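Long-range contacts in putative fructose-aminoacid-6-phosphate deglycase (Bacillus subtilis, PDB 3EUA), which catalyses the conversion of a range of fructosamine 6-phosphates to glucose 6-phosphate and a free amino acid: residues 77-83 and 103-109; 94-98 and 115-120; 182-187 and 305-310; 171-176 and 297-302; 232-237 and 261-266. All blocks are in the same frame, centred on the assembly; numbering follows the deposited sequence.

Interaction 1 (77-83 and 103-109); sequences LVILCSH and LTIAMTF
Leu80 sits at the middle of a parallel strand ladder: its N donates to Ile105 O over 2.9 Å, and its O accepts from Met107 N over 2.8 Å. Before it, Val78 N bonds Leu103 O and Val78 O receives Ile105 N, both nearly straight; after it the ladder closes with a longer bond from Ser82 N to Met107 O, 3.2 Å. Beyond the paired strands Phe109 N reaches a lone pair of His83 O at 3.0 Å, and the Thr108 hydroxyl lies within bonding distance of both Ser82 O and His83 O. The His83 ring, held at ND1 by Tyr125 OH, receives Phe109 CB over one face, 3.7 Å from the ring centroid. The two rings run nearly parallel, planes 11° apart, but are slid so far that they barely overlap. On the sheet face bearing Leu77, Ile79 and Cys81, Leu77 CD1 meets Leu103 CD2 at 3.7 Å, and Ile79 CG1 lies against Ile105 CG2 at 3.7 Å; helices 11-20 and 137-153 pack over this face. Strand 76-82, helix 88-99 and strand 103-108 form a beta-alpha-beta unit, the repeating element of the parallel, helix-flanked sheet of a SIS domain.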
# COMPACT_ATOMS: atom_id res chain seq x y z
N LEU A 77 4.16 12.21 16.26
CA LEU A 77 3.47 13.29 15.61
C LEU A 77 2.48 12.58 14.69
O LEU A 77 2.90 11.68 13.91
CB LEU A 77 4.41 14.08 14.72
CG LEU A 77 3.82 15.16 13.83
CD1 LEU A 77 3.06 16.16 14.66
CD2 LEU A 77 4.94 15.83 12.99
N VAL A 78 1.20 12.94 14.76
CA VAL A 78 0.19 12.32 13.90
C VAL A 78 -0.42 13.45 13.05
O VAL A 78 -0.90 14.43 13.58
CB VAL A 78 -0.85 11.53 14.70
CG1 VAL A 78 -1.89 10.89 13.79
CG2 VAL A 78 -0.15 10.42 15.53
N ILE A 79 -0.35 13.30 11.74
CA ILE A 79 -0.87 14.28 10.83
C ILE A 79 -2.13 13.68 10.23
O ILE A 79 -2.06 12.59 9.62
CB ILE A 79 0.12 14.61 9.70
CG1 ILE A 79 1.41 15.21 10.25
CG2 ILE A 79 -0.52 15.61 8.70
CD1 ILE A 79 2.49 15.40 9.23
N LEU A 80 -3.27 14.35 10.43
CA LEU A 80 -4.55 13.88 9.93
C LEU A 80 -5.17 14.86 8.92
O LEU A 80 -4.85 16.06 8.91
CB LEU A 80 -5.53 13.60 11.08
CG LEU A 80 -4.98 12.72 12.20
CD1 LEU A 80 -4.58 13.55 13.45
CD2 LEU A 80 -5.99 11.67 12.55
N CYS A 81 -6.03 14.33 8.07
CA CYS A 81 -6.71 15.17 7.09
C CYS A 81 -8.11 14.65 6.81
O CYS A 81 -8.33 13.44 6.69
CB CYS A 81 -5.91 15.21 5.80
SG CYS A 81 -6.66 16.32 4.60
N SER A 82 -9.05 15.58 6.72
CA SER A 82 -10.44 15.33 6.38
C SER A 82 -10.98 16.61 5.81
O SER A 82 -10.98 17.63 6.50
CB SER A 82 -11.29 14.95 7.60
OG SER A 82 -12.67 14.82 7.23
N HIS A 83 -11.54 16.57 4.62
CA HIS A 83 -12.05 17.77 4.00
C HIS A 83 -13.17 18.41 4.81
O HIS A 83 -13.09 19.54 5.27
CB HIS A 83 -12.50 17.41 2.60
CG HIS A 83 -12.91 18.60 1.81
ND1 HIS A 83 -11.99 19.44 1.23
CD2 HIS A 83 -14.13 19.12 1.55
CE1 HIS A 83 -12.63 20.40 0.60
NE2 HIS A 83 -13.93 20.24 0.78
N LEU A 103 1.37 14.21 19.57
CA LEU A 103 1.16 15.56 19.09
C LEU A 103 0.32 15.37 17.83
O LEU A 103 0.68 14.59 16.95
CB LEU A 103 2.50 16.21 18.75
CG LEU A 103 2.50 17.61 18.12
CD1 LEU A 103 1.83 18.63 19.03
CD2 LEU A 103 3.94 17.99 17.79
N THR A 104 -0.81 16.07 17.75
CA THR A 104 -1.71 15.93 16.62
C THR A 104 -1.96 17.22 15.88
O THR A 104 -2.20 18.27 16.49
CB THR A 104 -3.11 15.38 17.07
OG1 THR A 104 -3.66 16.18 18.11
CG2 THR A 104 -2.99 13.95 17.55
N ILE A 105 -1.92 17.13 14.56
CA ILE A 105 -2.22 18.26 13.71
C ILE A 105 -3.18 17.76 12.64
O ILE A 105 -2.89 16.78 11.97
CB ILE A 105 -0.96 18.88 13.10
CG1 ILE A 105 -1.37 20.06 12.22
CG2 ILE A 105 -0.17 17.80 12.33
CD1 ILE A 105 -0.27 21.07 11.87
N ALA A 106 -4.31 18.44 12.49
CA ALA A 106 -5.31 18.08 11.53
C ALA A 106 -5.44 19.15 10.47
O ALA A 106 -5.43 20.35 10.79
CB ALA A 106 -6.67 17.88 12.25
N MSE A 107 -5.53 18.71 9.21
CA MSE A 107 -5.79 19.56 8.10
C MSE A 107 -7.27 19.38 7.74
O MSE A 107 -7.79 18.26 7.80
CB MSE A 107 -4.96 19.16 6.91
CG MSE A 107 -3.50 19.21 7.17
SE MSE A 107 -2.58 18.60 5.57
CE MSE A 107 -3.21 19.83 4.52
N THR A 108 -7.96 20.46 7.39
CA THR A 108 -9.33 20.38 7.01
C THR A 108 -9.74 21.63 6.25
O THR A 108 -9.04 22.63 6.26
CB THR A 108 -10.19 20.18 8.27
OG1 THR A 108 -11.55 19.96 7.89
CG2 THR A 108 -10.07 21.40 9.25
N PHE A 109 -10.87 21.56 5.56
CA PHE A 109 -11.44 22.71 4.88
C PHE A 109 -12.41 23.41 5.85
O PHE A 109 -12.74 24.58 5.66
CB PHE A 109 -12.14 22.21 3.60
CG PHE A 109 -12.75 23.29 2.76
CD1 PHE A 109 -11.96 24.24 2.17
CD2 PHE A 109 -14.13 23.30 2.49
CE1 PHE A 109 -12.52 25.23 1.36
CE2 PHE A 109 -14.69 24.26 1.70
CZ PHE A 109 -13.88 25.24 1.13

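Interaction 2 (94-98 and 115-120); sequences AAFAR and LAQEAQ
Arg98 lays one face of its guanidinium on CA and CB of Gln120, with Gln120 CA 3.4 Å above the plane, while its edge turns to the helix end at Glu118. Its chain is extended from CG to NE, with CG anti to the backbone N (chi1 -166°), which carries NH1 to Glu118 O at 3.0 Å. That oxygen lies in the guanidinium plane, yet the nitrogen stands well above the carbonyl plane. Gln120 crosses the arginine at about a right angle, CB 3.6 Å from Arg98 CZ, and leaves the amide only 12° from parallel with the guanidinium. A water accepts from Arg98 NE and makes a weak bond to Gln120 OE1. Deeper in, Ala94 CB meets Leu115 CD1 at 3.6 Å and Glu118 CB at 3.8 Å; Glu118, bent at chi2, brings OE1 to within 3.5 Å of Ala95 CB. Helices 88-99 and 114-118 thus meet beside the sheet: Ala94 also rests on Leu80 of strand 76-82, and Leu115 and Ala119 on Ala106 of strand 103-108.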
# COMPACT_ATOMS: atom_id res chain seq x y z
N ALA A 94 -7.88 10.91 15.59
CA ALA A 94 -7.28 12.10 16.24
C ALA A 94 -7.39 11.97 17.75
O ALA A 94 -6.41 12.20 18.48
CB ALA A 94 -7.96 13.44 15.78
N ALA A 95 -8.59 11.60 18.22
CA ALA A 95 -8.83 11.43 19.66
C ALA A 95 -7.98 10.30 20.22
O ALA A 95 -7.39 10.42 21.29
CB ALA A 95 -10.32 11.17 19.93
N PHE A 96 -7.91 9.21 19.47
CA PHE A 96 -7.11 8.05 19.85
C PHE A 96 -5.63 8.39 20.02
O PHE A 96 -5.03 8.04 21.04
CB PHE A 96 -7.28 6.96 18.77
CG PHE A 96 -6.46 5.75 19.01
CD1 PHE A 96 -6.81 4.85 20.01
CD2 PHE A 96 -5.37 5.47 18.24
CE1 PHE A 96 -6.07 3.71 20.22
CE2 PHE A 96 -4.64 4.33 18.47
CZ PHE A 96 -4.99 3.47 19.44
N ALA A 97 -5.05 9.07 19.03
CA ALA A 97 -3.65 9.48 19.06
C ALA A 97 -3.40 10.47 20.18
O ALA A 97 -2.44 10.32 20.93
CB ALA A 97 -3.23 10.07 17.71
N ARG A 98 -4.28 11.46 20.32
CA ARG A 98 -4.11 12.46 21.37
C ARG A 98 -4.18 11.80 22.76
O ARG A 98 -3.41 12.16 23.64
CB ARG A 98 -5.12 13.58 21.24
CG ARG A 98 -4.79 14.81 22.08
CD ARG A 98 -5.59 16.03 21.60
NE ARG A 98 -5.21 17.25 22.32
CZ ARG A 98 -5.76 18.45 22.15
NH1 ARG A 98 -6.74 18.64 21.28
NH2 ARG A 98 -5.32 19.48 22.88
N LEU A 115 -13.24 17.05 13.69
CA LEU A 115 -11.82 16.74 13.61
C LEU A 115 -10.99 17.88 14.20
O LEU A 115 -10.04 17.66 14.97
CB LEU A 115 -11.38 16.48 12.17
CG LEU A 115 -9.88 16.24 11.94
CD1 LEU A 115 -9.29 15.09 12.85
CD2 LEU A 115 -9.68 15.97 10.47
N ALA A 116 -11.36 19.11 13.84
CA ALA A 116 -10.67 20.28 14.33
C ALA A 116 -10.79 20.34 15.85
O ALA A 116 -9.84 20.70 16.55
CB ALA A 116 -11.23 21.52 13.69
N GLN A 117 -11.94 19.93 16.38
CA GLN A 117 -12.15 19.95 17.81
C GLN A 117 -11.26 18.95 18.52
O GLN A 117 -10.79 19.24 19.61
CB GLN A 117 -13.61 19.70 18.12
CG GLN A 117 -14.54 20.80 17.58
CD GLN A 117 -16.01 20.39 17.67
OE1 GLN A 117 -16.36 19.56 18.50
NE2 GLN A 117 -16.86 20.97 16.81
N GLU A 118 -11.03 17.78 17.92
CA GLU A 118 -10.20 16.74 18.54
C GLU A 118 -8.70 16.98 18.43
O GLU A 118 -7.97 16.63 19.35
CB GLU A 118 -10.50 15.37 17.92
CG GLU A 118 -11.90 14.87 18.10
CD GLU A 118 -12.28 14.66 19.56
OE1 GLU A 118 -11.39 14.51 20.43
OE2 GLU A 118 -13.49 14.65 19.82
N ALA A 119 -8.25 17.53 17.31
CA ALA A 119 -6.82 17.74 17.07
C ALA A 119 -6.28 18.89 17.89
O ALA A 119 -6.97 19.87 18.12
CB ALA A 119 -6.55 17.98 15.58
N GLN A 120 -5.02 18.77 18.31
CA GLN A 120 -4.38 19.80 19.11
C GLN A 120 -4.08 21.04 18.27
O GLN A 120 -4.25 22.16 18.74
CB GLN A 120 -3.11 19.22 19.80
CG GLN A 120 -2.40 20.21 20.73
CD GLN A 120 -1.21 19.64 21.46
OE1 GLN A 120 -0.98 18.43 21.50
NE2 GLN A 120 -0.44 20.52 22.09
O HOH W 1 -2.69 17.08 24.22

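Interaction 3 (182-187 and 305-310); sequences NAKQFA and SYADEL
Lys184 NZ and Glu309 OE2 form the salt bridge of this contact, 3.2 Å long, the ammonium meeting the carboxylate from above its plane. A bend at the last torsion of Lys184 turns NZ to the acid, and Glu309 is itself bent at chi2 (-64°). Lower on the lysine chain, CG lies 3.5 Å from Glu309 OE1. A CH-pi contact sets Ala183 CA almost directly over the centre of one face of the Tyr306 ring, 3.9 Å from the centroid. Alongside the phenol oxygen, Asn182 CB makes van der Waals contact with Tyr306 OH at 3.2 Å; that hydroxyl has a weak hydrogen bond to Glu179. Both segments lie within the second SIS repeat, where helices 158-190 and 288-313 pack beside strand 273-277; the short segments cross at -45° with axes 7.9 Å apart, a close approach that the small Ala183 and Ala187 permit. Among the aromatic contacts, Phe186 and Tyr306 meet obliquely, planes 47° apart, with Phe186 CG 3.5 Å from Tyr306 CD2, and both rings pack on Thr274 of that strand. Phe186 CE2 and Leu310 CD2 make an apolar pair at 3.9 Å, whereas Ala187 CB packs on the carbonyl of Glu309, 3.3 Å from its O.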
# COMPACT_ATOMS: atom_id res chain seq x y z
N ASN A 182 -5.93 16.78 -24.86
CA ASN A 182 -5.76 15.41 -24.38
C ASN A 182 -6.84 14.99 -23.41
O ASN A 182 -7.22 13.83 -23.40
CB ASN A 182 -4.40 15.21 -23.72
CG ASN A 182 -3.26 15.27 -24.72
OD1 ASN A 182 -3.48 15.18 -25.94
ND2 ASN A 182 -2.03 15.42 -24.22
N ALA A 183 -7.28 15.91 -22.56
CA ALA A 183 -8.34 15.64 -21.61
C ALA A 183 -9.65 15.31 -22.34
O ALA A 183 -10.34 14.34 -22.01
CB ALA A 183 -8.53 16.83 -20.70
N LYS A 184 -9.95 16.11 -23.36
CA LYS A 184 -11.16 15.87 -24.16
C LYS A 184 -11.07 14.55 -24.89
O LYS A 184 -12.04 13.82 -24.93
CB LYS A 184 -11.41 17.01 -25.15
CG LYS A 184 -11.67 18.35 -24.50
CD LYS A 184 -12.08 19.43 -25.52
CE LYS A 184 -12.03 20.83 -24.92
NZ LYS A 184 -12.94 21.03 -23.71
N GLN A 185 -9.91 14.26 -25.45
CA GLN A 185 -9.70 13.02 -26.18
C GLN A 185 -9.85 11.82 -25.27
O GLN A 185 -10.44 10.80 -25.66
CB GLN A 185 -8.30 13.07 -26.75
CG GLN A 185 -7.89 11.92 -27.64
CD GLN A 185 -6.52 12.20 -28.26
OE1 GLN A 185 -5.61 12.68 -27.58
NE2 GLN A 185 -6.37 11.89 -29.54
N PHE A 186 -9.31 11.94 -24.07
CA PHE A 186 -9.42 10.88 -23.09
C PHE A 186 -10.90 10.60 -22.79
O PHE A 186 -11.32 9.45 -22.78
CB PHE A 186 -8.64 11.28 -21.84
CG PHE A 186 -8.98 10.47 -20.65
CD1 PHE A 186 -8.44 9.22 -20.48
CD2 PHE A 186 -9.84 10.97 -19.67
CE1 PHE A 186 -8.76 8.46 -19.37
CE2 PHE A 186 -10.17 10.23 -18.57
CZ PHE A 186 -9.62 8.95 -18.42
N ALA A 187 -11.67 11.65 -22.55
CA ALA A 187 -13.08 11.49 -22.24
C ALA A 187 -13.85 10.77 -23.36
O ALA A 187 -14.63 9.85 -23.09
CB ALA A 187 -13.70 12.85 -21.95
N SER A 305 -8.55 17.64 -14.63
CA SER A 305 -9.16 18.16 -15.85
C SER A 305 -9.65 17.00 -16.72
O SER A 305 -10.67 17.11 -17.41
CB SER A 305 -8.19 19.08 -16.59
OG SER A 305 -7.07 18.38 -17.08
N TYR A 306 -8.94 15.87 -16.67
CA TYR A 306 -9.32 14.67 -17.41
C TYR A 306 -10.63 14.15 -16.82
O TYR A 306 -11.53 13.78 -17.57
CB TYR A 306 -8.24 13.59 -17.35
CG TYR A 306 -7.05 13.74 -18.30
CD1 TYR A 306 -6.30 14.90 -18.35
CD2 TYR A 306 -6.65 12.66 -19.11
CE1 TYR A 306 -5.20 15.02 -19.20
CE2 TYR A 306 -5.55 12.77 -19.95
CZ TYR A 306 -4.83 13.94 -20.00
OH TYR A 306 -3.74 14.03 -20.85
N ALA A 307 -10.73 14.15 -15.50
CA ALA A 307 -11.94 13.72 -14.77
C ALA A 307 -13.16 14.55 -15.14
O ALA A 307 -14.23 14.01 -15.38
CB ALA A 307 -11.69 13.75 -13.25
N ASP A 308 -12.98 15.87 -15.19
CA ASP A 308 -14.05 16.81 -15.55
C ASP A 308 -14.61 16.54 -16.93
O ASP A 308 -15.84 16.51 -17.08
CB ASP A 308 -13.56 18.27 -15.47
CG ASP A 308 -13.35 18.76 -14.03
OD1 ASP A 308 -13.95 18.21 -13.06
OD2 ASP A 308 -12.60 19.76 -13.86
N GLU A 309 -13.72 16.31 -17.90
CA GLU A 309 -14.13 15.98 -19.27
C GLU A 309 -14.86 14.62 -19.37
O GLU A 309 -15.85 14.47 -20.11
CB GLU A 309 -12.91 15.94 -20.21
CG GLU A 309 -12.19 17.25 -20.43
CD GLU A 309 -13.04 18.32 -21.12
OE1 GLU A 309 -14.00 18.00 -21.87
OE2 GLU A 309 -12.72 19.51 -20.95
N LEU A 310 -14.34 13.64 -18.63
CA LEU A 310 -14.90 12.31 -18.61
C LEU A 310 -16.31 12.34 -18.05
O LEU A 310 -17.22 11.76 -18.64
CB LEU A 310 -14.00 11.38 -17.79
CG LEU A 310 -14.40 9.92 -17.72
CD1 LEU A 310 -14.44 9.25 -19.09
CD2 LEU A 310 -13.45 9.15 -16.77

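Interaction 4 (171-176 and 297-302); sequences VYEKAL and LVLNRV
Tyr172 and Leu176 face Val298 and Val302 where two helical segments run in the same general direction, axes 9.6 Å apart and crossing at -44°. Tyr172, Leu176 and Arg301 fill much of this spacing. Tyr172, its CG anti to the carbonyl carbon, lays its ring across the other helix: Arg301 CB stands over the centre of one face, 3.9 Å from the centroid, and Arg301 CG presses on CD2 of the same ring at 3.7 Å. Val298 CG2 lies at the ring edge, near its plane, while Tyr172 OH ends against Leu297 CB at 3.4 Å. The bend of Arg301 at chi2 (62°) carries the chain back toward Leu176, and the guanidinium plane stands at 81° to the tyrosine ring. There Leu176 CD1 sits over one guanidinium face, 3.6 Å from CZ, and CD2 leans on the backbone at Arg301. Ala175 CB fits between Val298 CG1 and Val302 CG2, at 4.0 and 3.8 Å, and the side chains of Val171 and Val298 cross at about a right angle, CG1 against CG2. Helix 158-190 thus packs on helix 288-313, whose Leu299 and Val302 reach Leu276 of strand 273-277. With no polar pairing between these two segments, cohesion comes from dispersion and CH-pi contact, in which the arginine takes part through CB, CG and one face of its guanidinium.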
# COMPACT_ATOMS: atom_id res chain seq x y z
N VAL A 171 2.91 26.47 -13.00
CA VAL A 171 3.15 25.16 -13.62
C VAL A 171 1.80 24.50 -13.94
O VAL A 171 1.61 23.96 -15.04
CB VAL A 171 4.01 24.20 -12.72
CG1 VAL A 171 4.35 22.91 -13.48
CG2 VAL A 171 5.32 24.88 -12.23
N TYR A 172 0.88 24.54 -12.97
CA TYR A 172 -0.48 24.03 -13.15
C TYR A 172 -1.15 24.65 -14.35
O TYR A 172 -1.69 23.96 -15.18
CB TYR A 172 -1.31 24.38 -11.93
CG TYR A 172 -1.15 23.54 -10.68
CD1 TYR A 172 -0.08 22.67 -10.47
CD2 TYR A 172 -2.05 23.70 -9.66
CE1 TYR A 172 0.02 21.93 -9.27
CE2 TYR A 172 -1.98 22.98 -8.49
CZ TYR A 172 -0.95 22.10 -8.29
OH TYR A 172 -0.94 21.46 -7.08
N GLU A 173 -1.06 25.97 -14.48
CA GLU A 173 -1.74 26.69 -15.57
C GLU A 173 -1.22 26.29 -16.92
O GLU A 173 -1.97 26.08 -17.87
CB GLU A 173 -1.57 28.20 -15.46
CG GLU A 173 -2.07 28.84 -14.18
CD GLU A 173 -3.56 28.70 -13.92
OE1 GLU A 173 -4.34 28.48 -14.87
OE2 GLU A 173 -3.95 28.85 -12.73
N LYS A 174 0.09 26.23 -17.01
CA LYS A 174 0.69 25.85 -18.28
C LYS A 174 0.38 24.40 -18.61
O LYS A 174 0.07 24.08 -19.75
CB LYS A 174 2.21 26.02 -18.32
CG LYS A 174 2.69 27.41 -18.22
CD LYS A 174 4.15 27.45 -18.48
CE LYS A 174 4.75 28.81 -18.19
NZ LYS A 174 4.74 29.05 -16.73
N ALA A 175 0.47 23.54 -17.61
CA ALA A 175 0.18 22.11 -17.80
C ALA A 175 -1.28 21.87 -18.21
O ALA A 175 -1.55 21.06 -19.09
CB ALA A 175 0.54 21.33 -16.53
N LEU A 176 -2.22 22.56 -17.57
CA LEU A 176 -3.66 22.44 -17.91
C LEU A 176 -3.94 22.85 -19.35
O LEU A 176 -4.72 22.21 -20.05
CB LEU A 176 -4.52 23.29 -16.95
CG LEU A 176 -4.48 22.68 -15.56
CD1 LEU A 176 -5.02 23.64 -14.46
CD2 LEU A 176 -5.22 21.33 -15.59
N LEU A 297 1.90 16.72 -7.52
CA LEU A 297 0.85 17.75 -7.39
C LEU A 297 0.39 18.21 -8.75
O LEU A 297 -0.82 18.36 -9.00
CB LEU A 297 1.31 18.95 -6.59
CG LEU A 297 1.42 18.76 -5.09
CD1 LEU A 297 2.26 17.52 -4.69
CD2 LEU A 297 2.03 20.01 -4.49
N VAL A 298 1.32 18.40 -9.65
CA VAL A 298 0.98 18.81 -11.01
C VAL A 298 0.23 17.70 -11.76
O VAL A 298 -0.75 17.96 -12.43
CB VAL A 298 2.24 19.14 -11.82
CG1 VAL A 298 1.82 19.70 -13.16
CG2 VAL A 298 3.09 20.18 -11.07
N LEU A 299 0.72 16.47 -11.64
CA LEU A 299 0.09 15.31 -12.28
C LEU A 299 -1.36 15.18 -11.78
O LEU A 299 -2.30 14.99 -12.56
CB LEU A 299 0.93 14.04 -12.06
CG LEU A 299 2.27 13.89 -12.83
CD1 LEU A 299 3.20 12.81 -12.24
CD2 LEU A 299 1.93 13.60 -14.32
N ASN A 300 -1.52 15.35 -10.48
CA ASN A 300 -2.83 15.30 -9.88
C ASN A 300 -3.79 16.38 -10.41
O ASN A 300 -4.99 16.10 -10.62
CB ASN A 300 -2.74 15.48 -8.37
CG ASN A 300 -4.06 15.30 -7.71
OD1 ASN A 300 -4.64 14.23 -7.81
ND2 ASN A 300 -4.52 16.32 -6.97
N ARG A 301 -3.27 17.60 -10.57
CA ARG A 301 -4.10 18.70 -11.07
C ARG A 301 -4.53 18.45 -12.51
O ARG A 301 -5.66 18.69 -12.89
CB ARG A 301 -3.33 20.02 -10.99
CG ARG A 301 -4.12 21.26 -11.48
CD ARG A 301 -5.40 21.51 -10.62
NE ARG A 301 -6.31 22.48 -11.21
CZ ARG A 301 -7.27 22.20 -12.08
NH1 ARG A 301 -7.48 20.98 -12.52
NH2 ARG A 301 -8.05 23.17 -12.53
N VAL A 302 -3.60 17.97 -13.34
CA VAL A 302 -3.93 17.68 -14.75
C VAL A 302 -5.00 16.60 -14.83
O VAL A 302 -5.97 16.72 -15.60
CB VAL A 302 -2.69 17.25 -15.52
CG1 VAL A 302 -3.06 16.68 -16.88
CG2 VAL A 302 -1.71 18.44 -15.62

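Interaction 5 (232-237 and 261-266); sequences YFHGPF and RALTFS
An aromatic cluster of Tyr232, Phe233, Phe237 and Phe265 forms this contact, at the subunit interface. Phe233 is sandwiched: Tyr232 CD2 lies over one face, and on the opposite face the Arg261 guanidinium stacks flat, planes 20° apart and centres 4.2 Å apart, a cation-pi pair. The edge of Phe233 turns to the face of Phe265 in an offset edge-to-face pair, planes at 81°, CE1 3.7 Å from Phe265 CG; Phe265 CB lies at the Phe233 edge. Phe237 CD2 stands over a face of Phe265, 3.4 Å from CZ. Tyr232, with CG anti to the backbone N (chi1 -175°), sends its hydroxyl to donate to Ser266 OG at 2.7 Å; Ser266 OG in turn donates to Ala262 O at 2.8 Å, a short chain of bonds that orients both hydroxyls. Arg261 is also held by salt bridges to the C-terminal carboxylate of Tyr329 and to Glu89, both of the second subunit. The loop 232-237, between strands 226-228 and 246-250, thereby packs on helix 256-269, while Tyr232 and Ala262 both rest on Met199 of strand 197-200.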
# COMPACT_ATOMS: atom_id res chain seq x y z
N TYR A 232 4.14 -4.26 -11.27
CA TYR A 232 3.60 -4.55 -12.60
C TYR A 232 4.24 -5.75 -13.28
O TYR A 232 3.55 -6.63 -13.77
CB TYR A 232 3.87 -3.33 -13.48
CG TYR A 232 3.29 -3.32 -14.91
CD1 TYR A 232 1.91 -3.42 -15.13
CD2 TYR A 232 4.11 -3.10 -16.02
CE1 TYR A 232 1.36 -3.35 -16.39
CE2 TYR A 232 3.55 -3.00 -17.30
CZ TYR A 232 2.17 -3.13 -17.47
OH TYR A 232 1.60 -3.05 -18.73
N PHE A 233 5.57 -5.81 -13.24
CA PHE A 233 6.32 -6.86 -13.92
C PHE A 233 6.40 -8.18 -13.15
O PHE A 233 7.08 -9.13 -13.59
CB PHE A 233 7.73 -6.35 -14.29
CG PHE A 233 7.72 -5.31 -15.35
CD1 PHE A 233 7.40 -5.64 -16.65
CD2 PHE A 233 8.03 -3.98 -15.06
CE1 PHE A 233 7.36 -4.69 -17.63
CE2 PHE A 233 8.00 -3.02 -16.04
CZ PHE A 233 7.68 -3.38 -17.35
N HIS A 234 5.62 -8.28 -12.07
CA HIS A 234 5.60 -9.47 -11.24
C HIS A 234 4.20 -10.02 -11.08
O HIS A 234 3.88 -10.69 -10.09
CB HIS A 234 6.31 -9.16 -9.94
CG HIS A 234 7.71 -8.72 -10.19
ND1 HIS A 234 8.70 -9.61 -10.55
CD2 HIS A 234 8.25 -7.49 -10.28
CE1 HIS A 234 9.81 -8.94 -10.80
NE2 HIS A 234 9.56 -7.65 -10.64
N GLY A 235 3.39 -9.76 -12.11
CA GLY A 235 2.08 -10.32 -12.19
C GLY A 235 1.06 -9.55 -13.00
O GLY A 235 0.53 -10.07 -13.97
N PRO A 236 0.74 -8.33 -12.55
CA PRO A 236 -0.30 -7.50 -13.21
C PRO A 236 -0.16 -7.28 -14.72
O PRO A 236 -1.18 -7.21 -15.42
CB PRO A 236 -0.22 -6.17 -12.46
CG PRO A 236 0.24 -6.55 -11.10
CD PRO A 236 1.24 -7.69 -11.32
N PHE A 237 1.08 -7.19 -15.20
CA PHE A 237 1.32 -6.96 -16.64
C PHE A 237 0.73 -8.04 -17.55
O PHE A 237 0.48 -7.79 -18.73
CB PHE A 237 2.82 -6.70 -16.93
CG PHE A 237 3.73 -7.91 -16.92
CD1 PHE A 237 3.61 -8.92 -15.99
CD2 PHE A 237 4.80 -7.94 -17.80
CE1 PHE A 237 4.49 -9.97 -15.99
CE2 PHE A 237 5.69 -8.96 -17.80
CZ PHE A 237 5.55 -10.00 -16.88
N ARG A 261 10.12 1.98 -17.53
CA ARG A 261 10.17 0.58 -17.92
C ARG A 261 8.75 0.07 -18.18
O ARG A 261 8.51 -0.63 -19.18
CB ARG A 261 10.89 -0.25 -16.85
CG ARG A 261 11.07 -1.69 -17.18
CD ARG A 261 11.46 -2.45 -15.96
NE ARG A 261 11.65 -3.87 -16.26
CZ ARG A 261 11.77 -4.81 -15.33
NH1 ARG A 261 11.73 -4.51 -14.04
NH2 ARG A 261 11.91 -6.08 -15.68
N ALA A 262 7.83 0.42 -17.30
CA ALA A 262 6.41 0.04 -17.40
C ALA A 262 5.77 0.59 -18.68
O ALA A 262 5.05 -0.12 -19.38
CB ALA A 262 5.68 0.54 -16.16
N LEU A 263 6.05 1.85 -18.98
CA LEU A 263 5.52 2.48 -20.18
C LEU A 263 6.04 1.79 -21.42
O LEU A 263 5.28 1.51 -22.36
CB LEU A 263 5.92 3.96 -20.24
CG LEU A 263 5.47 4.74 -21.49
CD1 LEU A 263 3.94 4.64 -21.71
CD2 LEU A 263 5.95 6.21 -21.43
N THR A 264 7.35 1.53 -21.45
CA THR A 264 7.96 0.87 -22.59
C THR A 264 7.23 -0.44 -22.92
O THR A 264 6.87 -0.69 -24.08
CB THR A 264 9.49 0.60 -22.35
OG1 THR A 264 10.17 1.84 -22.20
CG2 THR A 264 10.11 -0.15 -23.50
N PHE A 265 7.03 -1.28 -21.91
CA PHE A 265 6.36 -2.54 -22.11
C PHE A 265 4.93 -2.33 -22.60
O PHE A 265 4.52 -2.93 -23.58
CB PHE A 265 6.34 -3.34 -20.80
CG PHE A 265 5.63 -4.64 -20.91
CD1 PHE A 265 6.30 -5.75 -21.40
CD2 PHE A 265 4.31 -4.77 -20.49
CE1 PHE A 265 5.67 -6.95 -21.49
CE2 PHE A 265 3.65 -5.98 -20.60
CZ PHE A 265 4.34 -7.07 -21.08
N SER A 266 4.19 -1.45 -21.90
CA SER A 266 2.79 -1.17 -22.19
C SER A 266 2.56 -0.67 -23.62
O SER A 266 1.54 -0.99 -24.22
CB SER A 266 2.20 -0.19 -21.16
OG SER A 266 2.37 -0.69 -19.84

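Interactions 1 and 2 belong to the first SIS repeat and touch directly, centres 8 Å apart: Thr104 OG1 and Gln120 N are probably hydrogen-bonded at 2.9 Å, and Ser82 CB packs on Leu115 CD2 at 3.4 Å. Interactions 3 and 4 are successive meetings of helices 158-190 and 288-313, centres 14 Å apart, linked where Leu176 CD2 meets Ser305 OG at 3.8 Å. Interaction 5 lies in the second repeat, its centre about 24 Å from that of interaction 3, and faces the second subunit, whose Glu89 bonds both His234 and Arg261. Interactions 1 and 3 lie on opposite sides of the chain's centre, their own centres about 32 Å apart.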